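Local coordinates for extracellular fatty acid-binding protein (Gallus gallus, PDB 3SAO), which sequesters bacterial ferric siderophores, and may thereby act as an antibacterial factor, and also binds long-chain fatty acids and lysophosphatidic acid, at residues A[118-122]-A[123-127]. Residues are numbered along the deposited sequence; the frame is centred on the assembly and turned at random.
Sequences REVSP and TAMAI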
loop_
_atom_site.group_PDB
_atom_site.type_symbol
_atom_site.label_atom_id
_atom_site.label_comp_id
_atom_site.label_asym_id
_atom_site.label_seq_id
_atom_site.Cartn_x
_atom_site.Cartn_y
_atom_site.Cartn_z
ATOM N N ARG A 118 -13.071 2.238 -2.209
ATOM C CA ARG A 118 -12.333 3.457 -2.568
ATOM C C ARG A 118 -12.771 4.639 -1.722
ATOM O O ARG A 118 -12.091 5.647 -1.671
ATOM C CB ARG A 118 -12.486 3.756 -4.071
ATOM C CG ARG A 118 -13.841 4.249 -4.511
ATOM C CD ARG A 118 -13.851 4.336 -6.032
ATOM N NE ARG A 118 -14.892 5.202 -6.592
ATOM C CZ ARG A 118 -14.887 5.617 -7.857
ATOM N NH1 ARG A 118 -13.904 5.247 -8.671
ATOM N NH2 ARG A 118 -15.853 6.402 -8.313
ATOM N N GLU A 119 -13.917 4.510 -1.067
ATOM C CA GLU A 119 -14.383 5.471 -0.082
ATOM C C GLU A 119 -13.983 4.998 1.311
ATOM O O GLU A 119 -14.601 4.097 1.887
ATOM C CB GLU A 119 -15.902 5.619 -0.184
ATOM C CG GLU A 119 -16.384 6.035 -1.554
ATOM N N VAL A 120 -12.916 5.572 1.843
ATOM C CA VAL A 120 -12.365 5.070 3.088
ATOM C C VAL A 120 -13.283 5.429 4.252
ATOM O O VAL A 120 -13.861 6.509 4.296
ATOM C CB VAL A 120 -10.921 5.599 3.336
ATOM C CG1 VAL A 120 -10.891 7.124 3.316
ATOM C CG2 VAL A 120 -10.398 5.070 4.644
ATOM N N SER A 121 -13.461 4.491 5.171
ATOM C CA SER A 121 -14.279 4.740 6.335
ATOM C C SER A 121 -13.577 5.715 7.282
ATOM O O SER A 121 -12.359 5.638 7.463
ATOM C CB SER A 121 -14.541 3.426 7.064
ATOM O OG SER A 121 -13.394 3.054 7.804
ATOM N N PRO A 122 -14.343 6.619 7.913
ATOM C CA PRO A 122 -13.815 7.500 8.945
ATOM C C PRO A 122 -12.982 6.758 9.980
ATOM O O PRO A 122 -11.943 7.265 10.421
ATOM C CB PRO A 122 -15.081 8.067 9.584
ATOM C CG PRO A 122 -16.063 8.087 8.460
ATOM C CD PRO A 122 -15.762 6.905 7.627
ATOM N N THR A 123 -13.437 5.555 10.333
ATOM C CA THR A 123 -12.831 4.750 11.388
ATOM C C THR A 123 -11.401 4.365 11.015
ATOM O O THR A 123 -10.446 4.586 11.779
ATOM C CB THR A 123 -13.651 3.468 11.622
ATOM O OG1 THR A 123 -14.962 3.814 12.106
ATOM C CG2 THR A 123 -12.965 2.553 12.638
ATOM N N ALA A 124 -11.278 3.787 9.831
ATOM C CA ALA A 124 -9.991 3.412 9.269
ATOM C C ALA A 124 -9.061 4.613 9.141
ATOM O O ALA A 124 -7.873 4.507 9.468
ATOM C CB ALA A 124 -10.187 2.772 7.908
ATOM N N MET A 125 -9.574 5.735 8.631
ATOM C CA MET A 125 -8.719 6.912 8.456
ATOM C C MET A 125 -8.204 7.394 9.821
ATOM O O MET A 125 -7.035 7.800 9.960
ATOM C CB MET A 125 -9.435 8.067 7.737
ATOM C CG MET A 125 -8.562 9.315 7.530
ATOM S SD MET A 125 -7.051 9.055 6.518
ATOM C CE MET A 125 -7.795 8.669 4.976
ATOM N N ALA A 126 -9.090 7.390 10.814
ATOM C CA ALA A 126 -8.730 7.809 12.169
ATOM C C ALA A 126 -7.602 6.963 12.779
ATOM O O ALA A 126 -6.665 7.525 13.387
ATOM C CB ALA A 126 -9.956 7.813 13.071
ATOM N N ILE A 127 -7.637 5.644 12.570
ATOM C CA ILE A 127 -6.581 4.762 13.101
ATOM C C ILE A 127 -5.264 5.016 12.378
ATOM O O ILE A 127 -4.193 5.012 12.998
ATOM C CB ILE A 127 -6.939 3.234 13.040
ATOM C CG1 ILE A 127 -5.744 2.361 13.425
ATOM C CG2 ILE A 127 -7.374 2.775 11.674
ATOM C CD1 ILE A 127 -5.217 2.644 14.778
#
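Val-120 meets the first turn of the helix with both of its methyls, each set against a different residue. Val-120 CG1 touches the terminal methyl CE of Met-125 at 3.8 Å, while Val-120 CG2 lies 4.0 Å from CB of Ala-124. CG of Met-125 stands anti to the backbone N (chi1 -180°) and the chain then bends at chi2 and chi3, which carries CE back to the valine, and the two side chains cross at about a right angle. Both also rest on Leu-113 of strand 106-115, while Val-120 reaches Val-15 and Met-125 reaches Ala-16 of strand 10-18. The helix after strand 106-115 packs on the outside of the barrel, as in the lipocalin fold, and the Ala-124 side chain lies about 12 Å from the bound lysophosphatidic acid. Ser-121 is the N-cap. With OG placed between its backbone N and carbonyl carbon, Ser-121 OG accepts a hydrogen bond from Ala-124 N at 3.0 Å, satisfying an amide of the first turn. Ser-121 O takes Met-125 N at 3.0 Å. Pro-122 begins the helix, and Pro-122 O accepts from Ala-126 N at 2.9 Å; these two are the first i to i+4 bonds of the helix.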